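PDB 6H0C: putative diflavin flavoprotein A 3, which probably passes electrons from NADH to oxygen, reducing it to water, with this chain forming its flavodiiron core of metallo-hydrolase-like and flavodoxin-like parts. Local coordinates for residues Y78-H83 with T103-N108; D72-D77 with A99-I104; I280-V285 with A391-A396. All blocks are in the same frame, centred on the assembly; numbering follows the deposited sequence.

Contact 1. Residues Y78-H83 with T103-N108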
loop_
_atom_site.group_PDB
_atom_site.type_symbol
_atom_site.label_atom_id
_atom_site.label_comp_id
_atom_site.label_asym_id
_atom_site.label_seq_id
_atom_site.Cartn_x
_atom_site.Cartn_y
_atom_site.Cartn_z
ATOM N N TYR A 78 -7.175 -16.116 16.257
ATOM C CA TYR A 78 -7.276 -14.833 15.565
ATOM C C TYR A 78 -6.507 -14.786 14.270
ATOM O O TYR A 78 -5.401 -15.334 14.170
ATOM C CB TYR A 78 -6.785 -13.692 16.459
ATOM C CG TYR A 78 -7.577 -13.544 17.735
ATOM C CD1 TYR A 78 -8.870 -13.022 17.719
ATOM C CD2 TYR A 78 -7.031 -13.922 18.956
ATOM C CE1 TYR A 78 -9.597 -12.888 18.884
ATOM C CE2 TYR A 78 -7.750 -13.790 20.124
ATOM C CZ TYR A 78 -9.031 -13.271 20.081
ATOM O OH TYR A 78 -9.745 -13.135 21.247
ATOM N N VAL A 79 -7.096 -14.117 13.281
ATOM C CA VAL A 79 -6.347 -13.717 12.102
ATOM C C VAL A 79 -6.324 -12.185 12.031
ATOM O O VAL A 79 -7.359 -11.529 11.862
ATOM C CB VAL A 79 -6.922 -14.332 10.812
ATOM C CG1 VAL A 79 -6.110 -13.862 9.609
ATOM C CG2 VAL A 79 -6.884 -15.843 10.900
ATOM N N ILE A 80 -5.127 -11.625 12.188
ATOM C CA ILE A 80 -4.953 -10.186 12.247
ATOM C C ILE A 80 -4.467 -9.676 10.892
ATOM O O ILE A 80 -3.474 -10.181 10.352
ATOM C CB ILE A 80 -3.960 -9.797 13.366
ATOM C CG1 ILE A 80 -4.440 -10.348 14.706
ATOM C CG2 ILE A 80 -3.798 -8.289 13.450
ATOM C CD1 ILE A 80 -3.525 -9.993 15.867
ATOM N N LEU A 81 -5.175 -8.695 10.333
ATOM C CA LEU A 81 -4.831 -8.177 9.009
ATOM C C LEU A 81 -4.258 -6.771 9.110
ATOM O O LEU A 81 -4.928 -5.862 9.615
ATOM C CB LEU A 81 -6.056 -8.171 8.087
ATOM C CG LEU A 81 -6.774 -9.501 7.923
ATOM C CD1 LEU A 81 -8.058 -9.329 7.134
ATOM C CD2 LEU A 81 -5.848 -10.485 7.241
ATOM N N GLY A 82 -3.026 -6.594 8.630
ATOM C CA GLY A 82 -2.395 -5.280 8.591
ATOM C C GLY A 82 -2.898 -4.443 7.419
ATOM O O GLY A 82 -2.749 -3.217 7.403
ATOM N N HIS A 83 -3.484 -5.121 6.432
ATOM C CA HIS A 83 -4.096 -4.476 5.272
ATOM C C HIS A 83 -4.884 -5.529 4.516
ATOM O O HIS A 83 -4.708 -6.724 4.758
ATOM C CB HIS A 83 -3.053 -3.822 4.363
ATOM C CG HIS A 83 -2.278 -4.798 3.536
ATOM N ND1 HIS A 83 -1.238 -5.545 4.046
ATOM C CD2 HIS A 83 -2.390 -5.150 2.232
ATOM C CE1 HIS A 83 -0.744 -6.317 3.094
ATOM N NE2 HIS A 83 -1.428 -6.099 1.983
ATOM N N THR A 103 -11.467 -15.569 14.681
ATOM C CA THR A 103 -12.035 -14.241 14.494
ATOM C C THR A 103 -11.085 -13.348 13.698
ATOM O O THR A 103 -9.875 -13.339 13.939
ATOM C CB THR A 103 -12.337 -13.577 15.832
ATOM O OG1 THR A 103 -13.316 -14.357 16.522
ATOM C CG2 THR A 103 -12.879 -12.179 15.620
ATOM N N ILE A 104 -11.631 -12.602 12.743
ATOM C CA ILE A 104 -10.820 -11.665 11.984
ATOM C C ILE A 104 -10.627 -10.365 12.767
ATOM O O ILE A 104 -11.582 -9.784 13.281
ATOM C CB ILE A 104 -11.449 -11.351 10.617
ATOM C CG1 ILE A 104 -11.481 -12.612 9.747
ATOM C CG2 ILE A 104 -10.674 -10.224 9.928
ATOM C CD1 ILE A 104 -12.693 -12.710 8.832
ATOM N N ILE A 105 -9.378 -9.924 12.854
ATOM C CA ILE A 105 -9.027 -8.673 13.515
ATOM C C ILE A 105 -8.482 -7.675 12.492
ATOM O O ILE A 105 -7.500 -7.969 11.798
ATOM C CB ILE A 105 -7.962 -8.896 14.610
ATOM C CG1 ILE A 105 -8.433 -9.949 15.612
ATOM C CG2 ILE A 105 -7.613 -7.582 15.287
ATOM C CD1 ILE A 105 -9.719 -9.579 16.320
ATOM N N CYS A 106 -9.099 -6.500 12.396
ATOM C CA CYS A 106 -8.667 -5.523 11.397
ATOM C C CYS A 106 -9.240 -4.125 11.640
ATOM O O CYS A 106 -10.048 -3.921 12.539
ATOM C CB CYS A 106 -9.055 -6.008 9.994
ATOM S SG CYS A 106 -10.845 -6.080 9.703
ATOM N N SER A 107 -8.823 -3.166 10.825
ATOM C CA SER A 107 -9.316 -1.804 10.954
ATOM C C SER A 107 -10.715 -1.678 10.364
ATOM O O SER A 107 -11.220 -2.589 9.702
ATOM C CB SER A 107 -8.377 -0.823 10.261
ATOM O OG SER A 107 -8.590 -0.862 8.860
ATOM N N ASN A 108 -11.341 -0.536 10.600
ATOM C CA ASN A 108 -12.692 -0.331 10.114
ATOM C C ASN A 108 -12.767 -0.263 8.589
ATOM O O ASN A 108 -13.643 -0.896 7.989
ATOM C CB ASN A 108 -13.293 0.930 10.720
ATOM C CG ASN A 108 -14.754 1.062 10.407
ATOM O OD1 ASN A 108 -15.578 0.349 10.974
ATOM N ND2 ASN A 108 -15.091 1.957 9.484
HETATM O O HOH W 1 -6.702 -3.752 8.981
#

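Contact 2. Residues D72-D77 with A99-I104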
loop_
_atom_site.group_PDB
_atom_site.type_symbol
_atom_site.label_atom_id
_atom_site.label_comp_id
_atom_site.label_asym_id
_atom_site.label_seq_id
_atom_site.Cartn_x
_atom_site.Cartn_y
_atom_site.Cartn_z
ATOM N N ASP A 72 -2.299 -26.865 14.333
ATOM C CA ASP A 72 -3.687 -27.258 14.131
ATOM C C ASP A 72 -4.519 -26.004 13.920
ATOM O O ASP A 72 -4.749 -25.243 14.861
ATOM C CB ASP A 72 -4.209 -28.052 15.330
ATOM C CG ASP A 72 -5.607 -28.602 15.112
ATOM O OD1 ASP A 72 -6.393 -28.017 14.336
ATOM O OD2 ASP A 72 -5.922 -29.638 15.727
ATOM N N LEU A 73 -4.981 -25.794 12.692
ATOM C CA LEU A 73 -5.711 -24.577 12.365
ATOM C C LEU A 73 -6.995 -24.454 13.173
ATOM O O LEU A 73 -7.567 -23.374 13.274
ATOM C CB LEU A 73 -6.026 -24.508 10.869
ATOM C CG LEU A 73 -4.873 -24.057 9.973
ATOM C CD1 LEU A 73 -4.166 -22.865 10.590
ATOM C CD2 LEU A 73 -3.912 -25.196 9.765
ATOM N N ASN A 74 -7.446 -25.557 13.756
ATOM C CA ASN A 74 -8.625 -25.509 14.609
ATOM C C ASN A 74 -8.343 -24.769 15.903
ATOM O O ASN A 74 -9.270 -24.376 16.601
ATOM C CB ASN A 74 -9.130 -26.917 14.918
ATOM C CG ASN A 74 -9.703 -27.600 13.704
ATOM O OD1 ASN A 74 -10.830 -27.322 13.299
ATOM N ND2 ASN A 74 -8.926 -28.493 13.104
ATOM N N SER A 75 -7.063 -24.581 16.217
ATOM C CA SER A 75 -6.664 -23.899 17.447
ATOM C C SER A 75 -6.353 -22.423 17.208
ATOM O O SER A 75 -6.045 -21.682 18.144
ATOM C CB SER A 75 -5.450 -24.585 18.067
ATOM O OG SER A 75 -4.341 -24.520 17.187
ATOM N N LEU A 76 -6.434 -22.002 15.950
ATOM C CA LEU A 76 -6.223 -20.605 15.600
ATOM C C LEU A 76 -7.347 -19.719 16.138
ATOM O O LEU A 76 -8.494 -19.835 15.715
ATOM C CB LEU A 76 -6.116 -20.450 14.084
ATOM C CG LEU A 76 -5.578 -19.108 13.605
ATOM C CD1 LEU A 76 -4.175 -18.874 14.162
ATOM C CD2 LEU A 76 -5.567 -19.090 12.091
ATOM N N ASP A 77 -7.015 -18.828 17.067
ATOM C CA ASP A 77 -8.010 -17.932 17.647
ATOM C C ASP A 77 -8.252 -16.686 16.803
ATOM O O ASP A 77 -9.398 -16.240 16.661
ATOM C CB ASP A 77 -7.595 -17.502 19.053
ATOM C CG ASP A 77 -7.593 -18.655 20.033
ATOM O OD1 ASP A 77 -8.687 -19.163 20.344
ATOM O OD2 ASP A 77 -6.501 -19.046 20.499
ATOM N N ALA A 99 -10.075 -22.860 9.450
ATOM C CA ALA A 99 -10.106 -22.335 10.807
ATOM C C ALA A 99 -11.398 -21.549 11.022
ATOM O O ALA A 99 -11.375 -20.342 11.259
ATOM C CB ALA A 99 -8.885 -21.465 11.065
ATOM N N PRO A 100 -12.541 -22.240 10.921
ATOM C CA PRO A 100 -13.851 -21.580 10.988
ATOM C C PRO A 100 -14.094 -20.895 12.332
ATOM O O PRO A 100 -14.920 -19.989 12.415
ATOM C CB PRO A 100 -14.834 -22.734 10.772
ATOM C CG PRO A 100 -14.085 -23.948 11.217
ATOM C CD PRO A 100 -12.664 -23.703 10.812
ATOM N N GLN A 101 -13.368 -21.314 13.363
ATOM C CA GLN A 101 -13.564 -20.768 14.697
ATOM C C GLN A 101 -12.811 -19.457 14.910
ATOM O O GLN A 101 -13.016 -18.782 15.917
ATOM C CB GLN A 101 -13.124 -21.777 15.760
ATOM C CG GLN A 101 -11.619 -21.859 15.942
ATOM C CD GLN A 101 -10.911 -22.397 14.713
ATOM O OE1 GLN A 101 -11.402 -23.315 14.056
ATOM N NE2 GLN A 101 -9.758 -21.821 14.392
ATOM N N ALA A 102 -11.939 -19.095 13.974
ATOM C CA ALA A 102 -11.107 -17.910 14.163
ATOM C C ALA A 102 -11.899 -16.616 13.988
ATOM O O ALA A 102 -12.884 -16.570 13.248
ATOM C CB ALA A 102 -9.926 -17.936 13.208
ATOM N N THR A 103 -11.467 -15.569 14.681
ATOM C CA THR A 103 -12.035 -14.241 14.494
ATOM C C THR A 103 -11.085 -13.348 13.698
ATOM O O THR A 103 -9.875 -13.339 13.939
ATOM C CB THR A 103 -12.337 -13.577 15.832
ATOM O OG1 THR A 103 -13.316 -14.357 16.522
ATOM C CG2 THR A 103 -12.879 -12.179 15.620
ATOM N N ILE A 104 -11.631 -12.602 12.743
ATOM C CA ILE A 104 -10.820 -11.665 11.984
ATOM C C ILE A 104 -10.627 -10.365 12.767
ATOM O O ILE A 104 -11.582 -9.784 13.281
ATOM C CB ILE A 104 -11.449 -11.351 10.617
ATOM C CG1 ILE A 104 -11.481 -12.612 9.747
ATOM C CG2 ILE A 104 -10.674 -10.224 9.928
ATOM C CD1 ILE A 104 -12.693 -12.710 8.832
HETATM O O HOH W 2 -12.605 -25.446 14.816
HETATM O O HOH W 3 -11.994 -16.505 18.399
#

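Contact 3. Residues I280-V285 with A391-A396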
loop_
_atom_site.group_PDB
_atom_site.type_symbol
_atom_site.label_atom_id
_atom_site.label_comp_id
_atom_site.label_asym_id
_atom_site.label_seq_id
_atom_site.Cartn_x
_atom_site.Cartn_y
_atom_site.Cartn_z
ATOM N N ILE A 280 6.990 11.307 -11.349
ATOM C CA ILE A 280 6.891 12.676 -10.848
ATOM C C ILE A 280 7.842 12.916 -9.679
ATOM O O ILE A 280 8.608 13.887 -9.691
ATOM C CB ILE A 280 5.451 13.018 -10.405
ATOM C CG1 ILE A 280 4.508 13.027 -11.608
ATOM C CG2 ILE A 280 5.392 14.377 -9.717
ATOM C CD1 ILE A 280 3.040 13.208 -11.231
ATOM N N THR A 281 7.797 12.041 -8.674
ATOM C CA THR A 281 8.588 12.255 -7.463
ATOM C C THR A 281 10.091 12.117 -7.726
ATOM O O THR A 281 10.905 12.810 -7.103
ATOM C CB THR A 281 8.194 11.281 -6.326
ATOM O OG1 THR A 281 8.391 9.927 -6.754
ATOM C CG2 THR A 281 6.742 11.488 -5.909
ATOM N N LYS A 282 10.479 11.238 -8.644
ATOM C CA LYS A 282 11.903 11.097 -8.901
ATOM C C LYS A 282 12.416 12.355 -9.602
ATOM O O LYS A 282 13.612 12.626 -9.612
ATOM C CB LYS A 282 12.210 9.840 -9.720
ATOM C CG LYS A 282 11.994 9.958 -11.215
ATOM C CD LYS A 282 12.439 8.670 -11.890
ATOM C CE LYS A 282 12.279 8.726 -13.396
ATOM N NZ LYS A 282 12.535 7.392 -14.010
ATOM N N ALA A 283 11.502 13.136 -10.167
ATOM C CA ALA A 283 11.885 14.344 -10.877
ATOM C C ALA A 283 11.850 15.538 -9.930
ATOM O O ALA A 283 11.910 16.683 -10.363
ATOM C CB ALA A 283 10.967 14.574 -12.089
ATOM N N GLY A 284 11.737 15.269 -8.633
ATOM C CA GLY A 284 11.812 16.330 -7.639
ATOM C C GLY A 284 10.530 17.119 -7.435
ATOM O O GLY A 284 10.550 18.227 -6.898
ATOM N N VAL A 285 9.408 16.550 -7.860
ATOM C CA VAL A 285 8.100 17.155 -7.623
ATOM C C VAL A 285 7.304 16.238 -6.692
ATOM O O VAL A 285 7.309 15.015 -6.870
ATOM C CB VAL A 285 7.342 17.393 -8.951
ATOM C CG1 VAL A 285 5.896 17.821 -8.702
ATOM C CG2 VAL A 285 8.081 18.432 -9.791
ATOM N N ALA A 391 6.054 9.429 -18.538
ATOM C CA ALA A 391 4.998 10.439 -18.614
ATOM C C ALA A 391 4.966 11.300 -17.346
ATOM O O ALA A 391 4.820 12.524 -17.418
ATOM C CB ALA A 391 3.642 9.779 -18.842
ATOM N N GLY A 392 5.107 10.652 -16.191
ATOM C CA GLY A 392 5.196 11.358 -14.924
ATOM C C GLY A 392 6.375 12.314 -14.917
ATOM O O GLY A 392 6.257 13.467 -14.494
ATOM N N THR A 393 7.521 11.838 -15.393
ATOM C CA THR A 393 8.695 12.690 -15.494
ATOM C C THR A 393 8.419 13.876 -16.410
ATOM O O THR A 393 8.725 15.007 -16.050
ATOM C CB THR A 393 9.914 11.917 -16.006
ATOM O OG1 THR A 393 10.312 10.963 -15.015
ATOM C CG2 THR A 393 11.078 12.867 -16.280
ATOM N N ASP A 394 7.832 13.625 -17.579
ATOM C CA ASP A 394 7.461 14.703 -18.504
ATOM C C ASP A 394 6.546 15.741 -17.845
ATOM O O ASP A 394 6.730 16.946 -18.023
ATOM C CB ASP A 394 6.770 14.138 -19.749
ATOM C CG ASP A 394 7.728 13.432 -20.687
ATOM O OD1 ASP A 394 8.956 13.629 -20.552
ATOM O OD2 ASP A 394 7.251 12.683 -21.567
ATOM N N PHE A 395 5.559 15.258 -17.096
ATOM C CA PHE A 395 4.630 16.114 -16.366
ATOM C C PHE A 395 5.415 16.997 -15.395
ATOM O O PHE A 395 5.200 18.209 -15.328
ATOM C CB PHE A 395 3.592 15.255 -15.620
ATOM C CG PHE A 395 2.340 15.998 -15.198
ATOM C CD1 PHE A 395 2.290 16.685 -13.992
ATOM C CD2 PHE A 395 1.204 15.981 -15.993
ATOM C CE1 PHE A 395 1.135 17.350 -13.598
ATOM C CE2 PHE A 395 0.047 16.639 -15.600
ATOM C CZ PHE A 395 0.015 17.323 -14.404
ATOM N N ALA A 396 6.339 16.384 -14.661
ATOM C CA ALA A 396 7.154 17.107 -13.682
ATOM C C ALA A 396 7.997 18.215 -14.319
ATOM O O ALA A 396 8.019 19.349 -13.831
ATOM C CB ALA A 396 8.048 16.143 -12.937
HETATM O O HOH W 4 11.081 8.322 -16.162
#

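Contact 1. Residues Y78-H83 with T103-N108
Ile105 packs between the side chains of Tyr78 and Ile80 and gives up more surface than any other residue here. Its CG1 is anti to its own carbonyl carbon (chi1 -55°), and the bent end brings CG1 and CD1 together against the Tyr78 ring, whose CD1 lies 3.8 Å from Ile105 CG1. On the same face of the sheet Ile80 runs beside Ile105, pointing the same way, with Ile80 CG1 3.8 Å from Ile105 CB. Beta-branched isoleucine suits both places, since it is at ease in the extended backbone and fills the space beside it with carbon. The Tyr78 ring offers its CD1/CE1 side to Ile105 and to Thr103 CB; it lies nearer the surface, where a hydroxyl is tolerated. The other face carries Val79 and Ile104, and Leu81 reaches back over that side: its CD1 touches Ile104 CG2 at 3.9 Å, and Leu92 of helix 86-98 covers both Val79 and Leu81. The backbones are joined by bonds from Val79 N to Thr103 O (3.0 Å), from Ile105 N to Val79 O and from Leu81 N to Ile105 O (2.8 Å). Beyond the last the strands part, and a water spans the gap, donating to Leu81 O and accepting from Ser107 N. Ser107 then caps helix 108-117 by accepting from Ala110 N. On the other segment the chain runs on to His83, whose ND1 bonds Asp171 and whose NE2 bonds a citrate probably from the crystallisation liquor; the position probably corresponds to the start of the metal-binding motif of related enzymes. Strand 78-80, helix 86-98 and strand 103-106 form a beta-alpha-beta unit in the parallel part of the mixed first sheet of the metallo-beta-lactamase-like domain.

Contact 2. Residues D72-D77 with A99-I104
Gln101 sends a single side-chain nitrogen, NE2, to two carbonyls of the turn at 73-76. Its bond to Leu76 O is short and straight: NE2 lies 2.7 Å from that oxygen, which sits in the plane of the Gln101 amide and is approached on a lone pair. The bond from Gln101 NE2 to Leu73 O (2.9 Å) is more bent, and this oxygen is tilted from the amide plane by 30°; it also accepts from Leu76 N, within the 3-10 segment. The side chain gets there by folding back: CG sits between the backbone N and the carbonyl carbon (chi1 78°), and the chain bends again at chi2. Glutamine suits the place because its amide can donate on one side and accept on the other. OE1 takes a water that also donates to Asn74 OD1. The small Ala99 allows a close approach, with its CB 3.2 Å from Leu73 O, and Ala102 CB lies 3.5 Å from Leu76 O. Thr103 N bonds Asp77 O (2.9 Å), just where parallel strand pairing begins. Within 72-77, Asp72 OD1 accepts from Asn74 N, an Asx turn, and from Asn74 ND2. The two loops are thus joined largely by polar bonds, one amide giving both its NE2 hydrogens to backbone oxygens and taking a water on OE1.

Contact 3. Residues I280-V285 with A391-A396
Ala283 and Ala396 meet methyl to methyl, with CB to CB at 3.4 Å, closer than usual van der Waals contact. Alanine's single methyl suits so close an approach. Beside them Val285 turns CG2 onto the Ala396 methyl at 3.9 Å, and further along Ile280 lays CG1 over the backbone of Gly392, 3.4 Å from Gly392 O. Glycine suits that turn of helix 382-404 because Ile280 N lies so close to where a CB would be; the CA atoms of Ile280 and Gly392 come within 4.6 Å. These are the first and last helices of the flavodoxin-like domain, an alpha/beta/alpha sandwich, and both rest on the same face of its parallel sheet: Ile280 and Phe395 each touch Val258 and Ile311. Toward solvent the contact turns polar and indirect. Lys282, extended beyond CG, passes Thr393 at about a right angle, CE 3.4 Å from Thr393 OG1, and one water links Lys282 NZ to that hydroxyl. The length of the lysine chain lets its ammonium also reach Glu389, one helical turn before Thr393, in a salt bridge, while the Thr393 hydroxyl bonds Gly279 O.

In the fold
Contacts 1 and 2 belong together: their centres lie 13 Å apart, they share Thr103 and Ile104, and both use strand 103-106. Along the chain 72-77 leads into 78-83 and 99-104 into 103-108, so contact 2 joins the strand entrances and contact 1 the strands themselves, with helix 86-98 connecting them. Contact 3 comes much later in the sequence, across the chain's centre from the other two. Its centre is about 36 Å from that of contact 1 and about 47 Å from that of contact 2. Contacts 1 and 2 therefore lie at the first sheet of the metallo-hydrolase region, contact 3 on helices against the parallel sheet of the flavodoxin-like domain.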